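Local coordinates for oxidoreductase, putative (Neosartorya fumigata, PDB 6SKX), which is a fungal reductive aminase that probably uses NADPH to form amines from carbonyl compounds and an amine or ammonia, at residues Ser5-Gly10 with Asp53-Ser58; Val27-Arg32 with Ala45-Thr50; Leu60-Leu65 with Ile88-Gly93; Leu130-Gly135 with Val154-Asp159. All coordinates share one frame; numbering follows the deposited sequence.

Contact 1: Ser5-Gly10 with Asp53-Ser58; sequences SIFGLG and DGINAS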
loop_
_atom_site.group_PDB
_atom_site.type_symbol
_atom_site.label_atom_id
_atom_site.label_comp_id
_atom_site.label_asym_id
_atom_site.label_seq_id
_atom_site.Cartn_x
_atom_site.Cartn_y
_atom_site.Cartn_z
ATOM N N SER A 5 13.070 -32.439 -11.378
ATOM C CA SER A 5 12.776 -33.111 -10.087
ATOM C C SER A 5 12.411 -32.040 -9.060
ATOM O O SER A 5 13.205 -31.099 -8.926
ATOM C CB SER A 5 13.983 -33.905 -9.636
ATOM O OG SER A 5 13.659 -34.677 -8.529
ATOM N N ILE A 6 11.244 -32.127 -8.419
ATOM C CA ILE A 6 10.703 -31.065 -7.510
ATOM C C ILE A 6 10.765 -31.596 -6.076
ATOM O O ILE A 6 10.304 -32.732 -5.839
ATOM C CB ILE A 6 9.241 -30.724 -7.849
ATOM C CG1 ILE A 6 9.013 -30.390 -9.329
ATOM C CG2 ILE A 6 8.695 -29.654 -6.918
ATOM C CD1 ILE A 6 9.665 -29.143 -9.768
ATOM N N PHE A 7 11.209 -30.774 -5.139
ATOM C CA PHE A 7 11.131 -31.074 -3.685
ATOM C C PHE A 7 10.097 -30.148 -3.047
ATOM O O PHE A 7 10.359 -28.886 -2.959
ATOM C CB PHE A 7 12.518 -30.924 -3.052
ATOM C CG PHE A 7 13.402 -32.146 -3.188
ATOM C CD1 PHE A 7 14.174 -32.343 -4.318
ATOM C CD2 PHE A 7 13.475 -33.095 -2.178
ATOM C CE1 PHE A 7 14.980 -33.469 -4.444
ATOM C CE2 PHE A 7 14.269 -34.228 -2.313
ATOM C CZ PHE A 7 15.000 -34.423 -3.460
ATOM N N GLY A 8 8.962 -30.721 -2.636
ATOM C CA GLY A 8 7.897 -29.979 -1.916
ATOM C C GLY A 8 6.590 -29.894 -2.689
ATOM O O GLY A 8 6.580 -29.309 -3.797
ATOM N N LEU A 9 5.517 -30.445 -2.109
ATOM C CA LEU A 9 4.145 -30.422 -2.683
ATOM C C LEU A 9 3.156 -29.737 -1.721
ATOM O O LEU A 9 2.013 -30.132 -1.739
ATOM C CB LEU A 9 3.735 -31.860 -3.016
ATOM C CG LEU A 9 4.477 -32.484 -4.210
ATOM C CD1 LEU A 9 3.866 -33.812 -4.602
ATOM C CD2 LEU A 9 4.479 -31.559 -5.415
ATOM N N GLY A 10 3.570 -28.702 -0.963
ATOM C CA GLY A 10 2.655 -27.641 -0.488
ATOM C C GLY A 10 1.900 -27.013 -1.661
ATOM O O GLY A 10 2.021 -27.515 -2.809
ATOM N N ASP A 53 16.801 -40.578 -4.262
ATOM C CA ASP A 53 16.014 -40.847 -5.494
ATOM C C ASP A 53 15.633 -39.534 -6.188
ATOM O O ASP A 53 15.740 -39.475 -7.437
ATOM C CB ASP A 53 14.782 -41.689 -5.180
ATOM C CG ASP A 53 15.154 -43.125 -4.856
ATOM O OD1 ASP A 53 16.358 -43.437 -4.911
ATOM O OD2 ASP A 53 14.252 -43.910 -4.562
ATOM N N GLY A 54 15.248 -38.517 -5.419
ATOM C CA GLY A 54 14.814 -37.206 -5.938
ATOM C C GLY A 54 15.964 -36.507 -6.636
ATOM O O GLY A 54 15.749 -35.984 -7.735
ATOM N N ILE A 55 17.157 -36.545 -6.030
ATOM C CA ILE A 55 18.424 -36.005 -6.611
ATOM C C ILE A 55 18.811 -36.827 -7.846
ATOM O O ILE A 55 19.235 -36.208 -8.830
ATOM C CB ILE A 55 19.564 -35.981 -5.569
ATOM C CG1 ILE A 55 19.238 -35.076 -4.376
ATOM C CG2 ILE A 55 20.881 -35.586 -6.233
ATOM C CD1 ILE A 55 18.967 -33.649 -4.765
ATOM N N ASN A 56 18.667 -38.159 -7.831
ATOM C CA ASN A 56 19.042 -38.976 -9.017
ATOM C C ASN A 56 17.982 -38.922 -10.132
ATOM O O ASN A 56 18.345 -39.326 -11.234
ATOM C CB ASN A 56 19.455 -40.399 -8.631
ATOM C CG ASN A 56 20.823 -40.417 -7.970
ATOM O OD1 ASN A 56 20.960 -40.908 -6.860
ATOM N ND2 ASN A 56 21.820 -39.790 -8.586
ATOM N N ALA A 57 16.778 -38.421 -9.874
ATOM C CA ALA A 57 15.712 -38.428 -10.901
ATOM C C ALA A 57 15.985 -37.434 -12.031
ATOM O O ALA A 57 15.439 -37.637 -13.100
ATOM C CB ALA A 57 14.377 -38.173 -10.265
ATOM N N SER A 58 16.792 -36.407 -11.783
ATOM C CA SER A 58 17.072 -35.393 -12.824
ATOM C C SER A 58 18.324 -34.594 -12.477
ATOM O O SER A 58 18.706 -34.594 -11.332
ATOM C CB SER A 58 15.900 -34.462 -12.944
ATOM O OG SER A 58 16.080 -33.562 -14.007
#
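The hydroxyl S5 OG donates to the carbonyl oxygen G54 O at 2.6 Å, a short bond that ties strand 3-7 to helix 51-56. OG stands anti to its own backbone N (chi1 -172°), which carries it off the strand toward the helix. It meets the carbonyl at a bend rather than head-on: the C=O...OG angle is 129°, and the donor is tilted 29° from the carbonyl plane. G54 O also receives a weak bond from A57 N, and the methyl A57 CB lies 4.0 Å from S5 OG. Beside this bond S5 CB packs on S58 CB at 3.9 Å; the hydroxyl of S58 is engaged elsewhere, with S3 OG and L60 N.

Two residues along the strand, the ring of F7 points its tip at the helix backbone. F7 CZ comes to 3.7 Å from G54 CA, an approach made possible because G54 carries no side chain, while I55 N lies at the ring edge, in its plane. The I55 side chain runs at about a right angle to F7, its CD1 4.0 Å from F7 CE1. Past the strand, G8 and G10 fit a Rossmann-type GxGxxG pattern, consistent with the NADP(+) binding seen at L9. The chemistry is therefore that of a buried, largely apolar interface in which the one hydrogen bond between the two segments is the directed S5-G54 bond.

Contact 2: Val27-Arg32 with Ala45-Thr50; sequences VAVWNR and ATLSHT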
loop_
_atom_site.group_PDB
_atom_site.type_symbol
_atom_site.label_atom_id
_atom_site.label_comp_id
_atom_site.label_asym_id
_atom_site.label_seq_id
_atom_site.Cartn_x
_atom_site.Cartn_y
_atom_site.Cartn_z
ATOM N N VAL A 27 8.476 -35.597 -14.810
ATOM C CA VAL A 27 8.499 -34.875 -13.507
ATOM C C VAL A 27 8.529 -35.880 -12.353
ATOM O O VAL A 27 7.629 -36.750 -12.271
ATOM C CB VAL A 27 7.301 -33.921 -13.363
ATOM C CG1 VAL A 27 7.366 -33.167 -12.048
ATOM C CG2 VAL A 27 7.201 -32.935 -14.499
ATOM N N ALA A 28 9.557 -35.772 -11.516
ATOM C CA ALA A 28 9.708 -36.491 -10.233
ATOM C C ALA A 28 9.285 -35.538 -9.120
ATOM O O ALA A 28 9.584 -34.342 -9.230
ATOM C CB ALA A 28 11.142 -36.907 -10.062
ATOM N N VAL A 29 8.606 -36.036 -8.094
ATOM C CA VAL A 29 8.149 -35.196 -6.956
ATOM C C VAL A 29 8.519 -35.860 -5.627
ATOM O O VAL A 29 8.282 -37.052 -5.439
ATOM C CB VAL A 29 6.630 -34.925 -7.061
ATOM C CG1 VAL A 29 6.305 -34.239 -8.370
ATOM C CG2 VAL A 29 5.790 -36.186 -6.896
ATOM N N TRP A 30 9.021 -35.061 -4.711
ATOM C CA TRP A 30 9.235 -35.424 -3.289
ATOM C C TRP A 30 8.206 -34.649 -2.450
ATOM O O TRP A 30 8.171 -33.361 -2.480
ATOM C CB TRP A 30 10.700 -35.160 -2.882
ATOM C CG TRP A 30 11.067 -35.650 -1.517
ATOM C CD1 TRP A 30 11.669 -36.828 -1.204
ATOM C CD2 TRP A 30 10.842 -34.967 -0.269
ATOM N NE1 TRP A 30 11.823 -36.938 0.153
ATOM C CE2 TRP A 30 11.332 -35.809 0.754
ATOM C CE3 TRP A 30 10.315 -33.715 0.081
ATOM C CZ2 TRP A 30 11.280 -35.450 2.105
ATOM C CZ3 TRP A 30 10.243 -33.366 1.416
ATOM C CH2 TRP A 30 10.721 -34.226 2.415
ATOM N N ASN A 31 7.390 -35.423 -1.741
ATOM C CA ASN A 31 6.177 -35.023 -0.992
ATOM C C ASN A 31 6.417 -35.319 0.498
ATOM O O ASN A 31 6.523 -36.493 0.817
ATOM C CB ASN A 31 4.956 -35.765 -1.548
ATOM C CG ASN A 31 3.631 -35.397 -0.901
ATOM O OD1 ASN A 31 3.592 -34.724 0.133
ATOM N ND2 ASN A 31 2.543 -35.905 -1.472
ATOM N N ARG A 32 6.420 -34.291 1.363
ATOM C CA ARG A 32 6.598 -34.422 2.839
ATOM C C ARG A 32 5.502 -35.316 3.434
ATOM O O ARG A 32 5.826 -36.027 4.360
ATOM C CB ARG A 32 6.589 -33.049 3.526
ATOM C CG ARG A 32 7.127 -33.052 4.958
ATOM C CD ARG A 32 7.193 -31.666 5.592
ATOM N N ALA A 45 3.085 -37.613 -12.558
ATOM C CA ALA A 45 4.284 -37.443 -11.696
ATOM C C ALA A 45 4.700 -38.803 -11.116
ATOM O O ALA A 45 3.811 -39.634 -10.878
ATOM C CB ALA A 45 4.018 -36.468 -10.586
ATOM N N THR A 46 5.998 -38.986 -10.854
ATOM C CA THR A 46 6.590 -40.200 -10.225
ATOM C C THR A 46 7.077 -39.857 -8.806
ATOM O O THR A 46 7.842 -38.894 -8.648
ATOM C CB THR A 46 7.716 -40.725 -11.132
ATOM O OG1 THR A 46 7.117 -41.049 -12.380
ATOM C CG2 THR A 46 8.396 -41.972 -10.616
ATOM N N LEU A 47 6.651 -40.599 -7.793
ATOM C CA LEU A 47 6.978 -40.289 -6.373
ATOM C C LEU A 47 8.427 -40.672 -6.069
ATOM O O LEU A 47 8.757 -41.823 -6.255
ATOM C CB LEU A 47 6.023 -41.056 -5.451
ATOM C CG LEU A 47 6.044 -40.670 -3.967
ATOM C CD1 LEU A 47 5.878 -39.174 -3.751
ATOM C CD2 LEU A 47 4.963 -41.422 -3.215
ATOM N N SER A 48 9.219 -39.740 -5.540
ATOM C CA SER A 48 10.586 -39.973 -5.002
ATOM C C SER A 48 10.460 -40.468 -3.549
ATOM O O SER A 48 10.152 -39.647 -2.671
ATOM C CB SER A 48 11.427 -38.695 -5.092
ATOM O OG SER A 48 11.464 -38.183 -6.413
ATOM N N HIS A 49 10.687 -41.761 -3.310
ATOM C CA HIS A 49 10.555 -42.429 -1.987
ATOM C C HIS A 49 11.624 -41.935 -1.014
ATOM O O HIS A 49 11.321 -41.984 0.158
ATOM C CB HIS A 49 10.581 -43.960 -2.104
ATOM C CG HIS A 49 9.395 -44.495 -2.841
ATOM N ND1 HIS A 49 9.039 -45.815 -2.804
ATOM C CD2 HIS A 49 8.522 -43.897 -3.691
ATOM C CE1 HIS A 49 7.965 -46.000 -3.554
ATOM N NE2 HIS A 49 7.627 -44.839 -4.112
ATOM N N THR A 50 12.803 -41.483 -1.477
ATOM C CA THR A 50 13.837 -40.853 -0.609
ATOM C C THR A 50 14.345 -39.585 -1.283
ATOM O O THR A 50 14.119 -39.450 -2.494
ATOM C CB THR A 50 15.031 -41.781 -0.341
ATOM O OG1 THR A 50 15.661 -42.034 -1.606
ATOM C CG2 THR A 50 14.624 -43.066 0.356
HETATM O O HOH W 1 8.343 -39.390 -14.280
#
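A short parallel ladder at the edge of the Rossmann sheet joins strand 26-30 to strand 46-47, the outermost strand on that side within this chain. Three backbone bonds define its register: T46 N donates to V27 O at 3.1 Å, V29 N to T46 O at 3.0 Å, and S48 N to V29 O at 2.8 Å. A water molecule hydrogen-bonds to T46 OG1 at 2.8 Å and gives a weak bond to V27 O.

Side chains alternate about this ladder. V29 and L47 occupy one face, where V29 CG1 meets the methyl A45 CB at 3.9 Å, and L47 CD1 bends back to 3.6 Å from V29 O. On the face of A28 and T46, the methyl A28 CB comes to 3.9 Å from S48 OG.

W30 has its CG anti to the backbone N (chi1 -173°), placing the pyrrole part of its indole beside the loop that follows strand 46-47. There W30 CD1 lies 3.5 Å from S48 O, while T50 O sits at the ring edge, near its plane. Elsewhere this ring meets that of F7. The amide of N31 is tied down by S33, A37 and S39: OD1 accepts from S33 N, and ND2 reaches A37 O and S39 OG. N31, R32 and S33 are NADP(+)-binding residues, and their position at the end of the second strand is typical of dinucleotide-binding Rossmann domains, where this turn commonly meets the adenosine ribose and its phosphate.

Contact 3: Leu60-Leu65 with Ile88-Gly93; sequences LIIICL and INLTNG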
loop_
_atom_site.group_PDB
_atom_site.type_symbol
_atom_site.label_atom_id
_atom_site.label_comp_id
_atom_site.label_asym_id
_atom_site.label_seq_id
_atom_site.Cartn_x
_atom_site.Cartn_y
_atom_site.Cartn_z
ATOM N N LEU A 60 18.232 -31.377 -13.118
ATOM C CA LEU A 60 17.577 -30.096 -12.741
ATOM C C LEU A 60 16.647 -30.351 -11.553
ATOM O O LEU A 60 15.630 -30.999 -11.718
ATOM C CB LEU A 60 16.831 -29.526 -13.946
ATOM C CG LEU A 60 16.164 -28.172 -13.736
ATOM C CD1 LEU A 60 17.157 -27.139 -13.254
ATOM C CD2 LEU A 60 15.496 -27.709 -15.012
ATOM N N ILE A 61 17.019 -29.812 -10.404
ATOM C CA ILE A 61 16.349 -29.983 -9.106
ATOM C C ILE A 61 15.766 -28.634 -8.683
ATOM O O ILE A 61 16.532 -27.698 -8.609
ATOM C CB ILE A 61 17.393 -30.554 -8.135
ATOM C CG1 ILE A 61 17.783 -31.979 -8.556
ATOM C CG2 ILE A 61 16.899 -30.516 -6.700
ATOM C CD1 ILE A 61 19.176 -32.261 -8.183
ATOM N N ILE A 62 14.434 -28.551 -8.515
ATOM C CA ILE A 62 13.692 -27.320 -8.110
ATOM C C ILE A 62 13.188 -27.548 -6.685
ATOM O O ILE A 62 12.462 -28.520 -6.432
ATOM C CB ILE A 62 12.503 -26.989 -9.029
ATOM C CG1 ILE A 62 12.805 -27.151 -10.525
ATOM C CG2 ILE A 62 11.976 -25.602 -8.709
ATOM C CD1 ILE A 62 13.534 -26.022 -11.127
ATOM N N ILE A 63 13.630 -26.722 -5.761
ATOM C CA ILE A 63 13.283 -26.900 -4.332
ATOM C C ILE A 63 12.285 -25.818 -3.957
ATOM O O ILE A 63 12.588 -24.626 -4.180
ATOM C CB ILE A 63 14.558 -26.836 -3.469
ATOM C CG1 ILE A 63 15.655 -27.754 -4.021
ATOM C CG2 ILE A 63 14.224 -27.138 -2.018
ATOM C CD1 ILE A 63 16.952 -27.674 -3.257
ATOM N N CYS A 64 11.183 -26.220 -3.332
ATOM C CA CYS A 64 10.132 -25.308 -2.812
ATOM C C CYS A 64 9.620 -25.870 -1.478
ATOM O O CYS A 64 8.593 -26.571 -1.502
ATOM C CB CYS A 64 9.012 -25.169 -3.839
ATOM S SG CYS A 64 7.838 -23.854 -3.440
ATOM N N LEU A 65 10.343 -25.619 -0.377
ATOM C CA LEU A 65 10.004 -26.155 0.978
ATOM C C LEU A 65 9.669 -24.978 1.920
ATOM O O LEU A 65 9.697 -23.808 1.448
ATOM C CB LEU A 65 11.173 -27.013 1.478
ATOM C CG LEU A 65 11.453 -28.301 0.700
ATOM C CD1 LEU A 65 12.762 -28.939 1.140
ATOM C CD2 LEU A 65 10.324 -29.298 0.866
ATOM N N ILE A 88 17.968 -25.205 -8.201
ATOM C CA ILE A 88 17.184 -23.947 -8.182
ATOM C C ILE A 88 16.402 -23.938 -6.873
ATOM O O ILE A 88 15.449 -24.724 -6.754
ATOM C CB ILE A 88 16.247 -23.847 -9.398
ATOM C CG1 ILE A 88 16.954 -24.148 -10.730
ATOM C CG2 ILE A 88 15.567 -22.490 -9.379
ATOM C CD1 ILE A 88 18.077 -23.198 -11.116
ATOM N N ASN A 89 16.816 -23.125 -5.902
ATOM C CA ASN A 89 16.116 -23.066 -4.592
ATOM C C ASN A 89 15.173 -21.842 -4.550
ATOM O O ASN A 89 15.679 -20.694 -4.565
ATOM C CB ASN A 89 17.145 -23.124 -3.471
ATOM C CG ASN A 89 16.518 -23.206 -2.097
ATOM O OD1 ASN A 89 15.331 -23.520 -1.955
ATOM N ND2 ASN A 89 17.330 -22.958 -1.083
ATOM N N LEU A 90 13.854 -22.091 -4.538
ATOM C CA LEU A 90 12.749 -21.067 -4.515
ATOM C C LEU A 90 12.140 -20.950 -3.109
ATOM O O LEU A 90 11.123 -20.214 -2.929
ATOM C CB LEU A 90 11.679 -21.468 -5.547
ATOM C CG LEU A 90 12.202 -21.598 -6.977
ATOM C CD1 LEU A 90 11.084 -21.991 -7.937
ATOM C CD2 LEU A 90 12.851 -20.305 -7.444
ATOM N N THR A 91 12.745 -21.624 -2.134
ATOM C CA THR A 91 12.408 -21.525 -0.690
ATOM C C THR A 91 12.665 -20.110 -0.149
ATOM O O THR A 91 13.810 -19.596 -0.287
ATOM C CB THR A 91 13.201 -22.563 0.100
ATOM O OG1 THR A 91 13.004 -23.795 -0.606
ATOM C CG2 THR A 91 12.724 -22.639 1.529
ATOM N N ASN A 92 11.646 -19.533 0.492
ATOM C CA ASN A 92 11.674 -18.188 1.128
ATOM C C ASN A 92 12.725 -18.210 2.243
ATOM O O ASN A 92 12.682 -19.161 3.047
ATOM C CB ASN A 92 10.306 -17.789 1.699
ATOM C CG ASN A 92 10.390 -16.517 2.530
ATOM O OD1 ASN A 92 10.323 -16.554 3.761
ATOM N ND2 ASN A 92 10.575 -15.383 1.871
ATOM N N GLY A 93 13.630 -17.224 2.267
ATOM C CA GLY A 93 14.467 -16.912 3.441
ATOM C C GLY A 93 15.280 -15.654 3.232
ATOM O O GLY A 93 14.941 -14.862 2.315
#
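I88, I63 and T91 bury much of the surface here, and each is gripped differently. I88 is held by backbone and side chain alike. Its N donates to I61 O at 2.9 Å, and its O accepts from I63 N. Its side chain lies alongside that of I62, pointing the same way, with I62 CD1 3.9 Å from I88 CB; the methyl L60 CD1 reaches I88 CG1 at the same distance of 3.9 Å.

I63 occupies the other face of the paired strands. Its O accepts from L90 N at 2.9 Å, while I63 CB rests 3.7 Å from N89 OD1, apolar carbon against amide oxygen.

Beyond the paired strands, T91 carries the contact on with its hydroxyl, which stands beside its own backbone N (chi1 -49°) and serves two partners. T91 OG1 accepts from L65 N at 3.2 Å, the angle at hydrogen being 178°, and donates to N89 OD1 at 2.7 Å. N89 OD1 also takes T91 N, 3.2 Å away, which makes an Asx turn.

L65 and N92 are NADP(+)-binding residues, so this turn stands beside the cofactor site; N92 OD1 also bonds to N240 ND2 of the second subunit. Strands 60-63 and 86-89 are joined through helix 68-75 as a beta-alpha-beta crossover, that helix packing on I63 and T91 while strands 3-7 and 111-118 flank the pair.

Contact 4: Leu130-Gly135 with Val154-Asp159; sequences LVLYSG and VFLGED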
loop_
_atom_site.group_PDB
_atom_site.type_symbol
_atom_site.label_atom_id
_atom_site.label_comp_id
_atom_site.label_asym_id
_atom_site.label_seq_id
_atom_site.Cartn_x
_atom_site.Cartn_y
_atom_site.Cartn_z
ATOM N N LEU A 130 5.950 -13.626 -11.760
ATOM C CA LEU A 130 7.371 -13.224 -11.913
ATOM C C LEU A 130 8.218 -14.018 -10.908
ATOM O O LEU A 130 7.808 -14.104 -9.714
ATOM C CB LEU A 130 7.460 -11.709 -11.660
ATOM C CG LEU A 130 8.681 -11.010 -12.254
ATOM C CD1 LEU A 130 8.389 -9.546 -12.563
ATOM C CD2 LEU A 130 9.864 -11.114 -11.323
ATOM N N VAL A 131 9.378 -14.526 -11.337
ATOM C CA VAL A 131 10.387 -15.086 -10.390
ATOM C C VAL A 131 11.706 -14.322 -10.522
ATOM O O VAL A 131 12.175 -14.147 -11.662
ATOM C CB VAL A 131 10.566 -16.592 -10.602
ATOM C CG1 VAL A 131 11.470 -17.186 -9.531
ATOM C CG2 VAL A 131 9.223 -17.303 -10.619
ATOM N N LEU A 132 12.273 -13.862 -9.402
ATOM C CA LEU A 132 13.612 -13.216 -9.368
ATOM C C LEU A 132 14.648 -14.310 -9.107
ATOM O O LEU A 132 14.358 -15.176 -8.266
ATOM C CB LEU A 132 13.656 -12.182 -8.241
ATOM C CG LEU A 132 12.507 -11.177 -8.224
ATOM C CD1 LEU A 132 12.469 -10.434 -6.902
ATOM C CD2 LEU A 132 12.620 -10.212 -9.381
ATOM N N TYR A 133 15.778 -14.278 -9.822
ATOM C CA TYR A 133 16.863 -15.289 -9.707
ATOM C C TYR A 133 18.233 -14.626 -9.553
ATOM O O TYR A 133 18.521 -13.543 -10.163
ATOM C CB TYR A 133 16.901 -16.163 -10.961
ATOM C CG TYR A 133 15.665 -16.978 -11.237
ATOM C CD1 TYR A 133 15.490 -18.215 -10.626
ATOM C CD2 TYR A 133 14.732 -16.568 -12.192
ATOM C CE1 TYR A 133 14.367 -18.990 -10.898
ATOM C CE2 TYR A 133 13.630 -17.354 -12.501
ATOM C CZ TYR A 133 13.450 -18.564 -11.855
ATOM O OH TYR A 133 12.354 -19.332 -12.119
ATOM N N SER A 134 19.110 -15.279 -8.802
ATOM C CA SER A 134 20.507 -14.805 -8.627
ATOM C C SER A 134 21.408 -15.979 -8.227
ATOM O O SER A 134 20.881 -16.961 -7.601
ATOM C CB SER A 134 20.577 -13.635 -7.639
ATOM O OG SER A 134 20.512 -14.080 -6.297
ATOM N N GLY A 135 22.690 -15.895 -8.615
ATOM C CA GLY A 135 23.733 -16.912 -8.328
ATOM C C GLY A 135 24.379 -17.370 -9.621
ATOM O O GLY A 135 24.656 -16.491 -10.489
ATOM N N VAL A 154 13.537 -12.965 -14.153
ATOM C CA VAL A 154 14.431 -11.785 -13.982
ATOM C C VAL A 154 15.681 -12.252 -13.231
ATOM O O VAL A 154 15.584 -12.564 -12.015
ATOM C CB VAL A 154 13.717 -10.615 -13.271
ATOM C CG1 VAL A 154 14.707 -9.560 -12.802
ATOM C CG2 VAL A 154 12.677 -9.968 -14.177
ATOM N N PHE A 155 16.810 -12.313 -13.932
ATOM C CA PHE A 155 18.140 -12.624 -13.339
ATOM C C PHE A 155 18.808 -11.330 -12.888
ATOM O O PHE A 155 19.052 -10.457 -13.735
ATOM C CB PHE A 155 19.066 -13.303 -14.345
ATOM C CG PHE A 155 20.350 -13.800 -13.740
ATOM C CD1 PHE A 155 20.340 -14.864 -12.847
ATOM C CD2 PHE A 155 21.569 -13.200 -14.067
ATOM C CE1 PHE A 155 21.532 -15.325 -12.299
ATOM C CE2 PHE A 155 22.757 -13.669 -13.520
ATOM C CZ PHE A 155 22.737 -14.726 -12.635
ATOM N N LEU A 156 19.184 -11.215 -11.631
ATOM C CA LEU A 156 19.861 -9.948 -11.264
ATOM C C LEU A 156 21.224 -10.171 -10.576
ATOM O O LEU A 156 21.549 -9.441 -9.656
ATOM C CB LEU A 156 18.831 -9.055 -10.548
ATOM C CG LEU A 156 18.354 -9.407 -9.145
ATOM C CD1 LEU A 156 16.839 -9.382 -9.077
ATOM C CD2 LEU A 156 18.886 -10.733 -8.656
ATOM N N GLY A 157 22.053 -11.077 -11.110
ATOM C CA GLY A 157 23.506 -11.151 -10.829
ATOM C C GLY A 157 23.929 -12.383 -10.035
ATOM O O GLY A 157 23.056 -13.196 -9.638
ATOM N N GLU A 158 25.235 -12.463 -9.757
ATOM C CA GLU A 158 26.007 -13.674 -9.378
ATOM C C GLU A 158 25.925 -13.963 -7.880
ATOM O O GLU A 158 26.221 -15.109 -7.496
ATOM C CB GLU A 158 27.470 -13.472 -9.761
ATOM C CG GLU A 158 27.691 -13.404 -11.257
ATOM C CD GLU A 158 29.072 -13.890 -11.684
ATOM O OE1 GLU A 158 29.601 -14.861 -11.060
ATOM O OE2 GLU A 158 29.607 -13.317 -12.654
ATOM N N ASP A 159 25.613 -12.964 -7.057
ATOM C CA ASP A 159 25.474 -13.147 -5.590
ATOM C C ASP A 159 24.186 -13.945 -5.342
ATOM O O ASP A 159 23.084 -13.469 -5.728
ATOM C CB ASP A 159 25.485 -11.797 -4.861
ATOM C CG ASP A 159 25.460 -11.869 -3.344
ATOM O OD1 ASP A 159 25.003 -12.895 -2.789
ATOM O OD2 ASP A 159 25.916 -10.892 -2.717
#
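Backbone hydrogen bonds carry most of the pairing between L130-G135 and V154-D159. V154 N donates to V131 O at 3.1 Å, Y133 N to V154 O at 2.8 Å and L156 N to Y133 O at 2.8 Å, the alternation expected of parallel strands. Beyond strand 152-155 the contact continues into the turn, where G135 N donates to G157 O at 2.9 Å, in the carbonyl plane and on a lone pair.

One side-chain bond prolongs it. S134 OG donates to D159 O at 2.7 Å, again in plane and on a lone pair; its chi1 of 79° sets the hydroxyl between backbone N and carbonyl carbon, facing the turn. The same OG bonds to A163 N, while the D159 carboxylate caps G161 N and forms a salt bridge with R99.

Apolar contacts line both faces. L132 and V154 lie side by side, L132 CD2 4.1 Å from V154 CG1, and farther along L156 CD2 comes to 3.5 Å from S134 CB. On the opposite face Y133 CB packs against F155 CD1, and F140 of helix 137-147 stacks on the F155 ring.

A carbonyl-to-ring contact stands apart: G135 O lies in the F155 plane at the ring edge, 3.4 Å from CZ. The two strands with helix 137-147 between them form a beta-alpha-beta unit at the sheet edge, from which the chain enters helix 162-188, the long interdomain helix characteristic of the 6-phosphogluconate dehydrogenase-like family.

Overall arrangement
From the N terminus, strand 3-7 meets helix 51-56 in contact 1, closing a loop within which contact 2 is nested, 27-32 having paired with 45-50. The two touch, since strands 3-7 and 26-30 are neighbours in the sheet. Contact 3 then closes the loop between 60-65 and 88-93; its strand 60-63 runs along the other side of strand 3-7, with a probable hydrogen bond from C64 N, just past that strand, to F7 O at 2.8 Å. Contact 4 closes last, and none of the loops cross. Its link to contact 3 is L90 and I88 packing on Y133. Together the four span one eight-stranded sheet, contacts 2 and 4 at its two edges within this chain, centres about 27 Å apart.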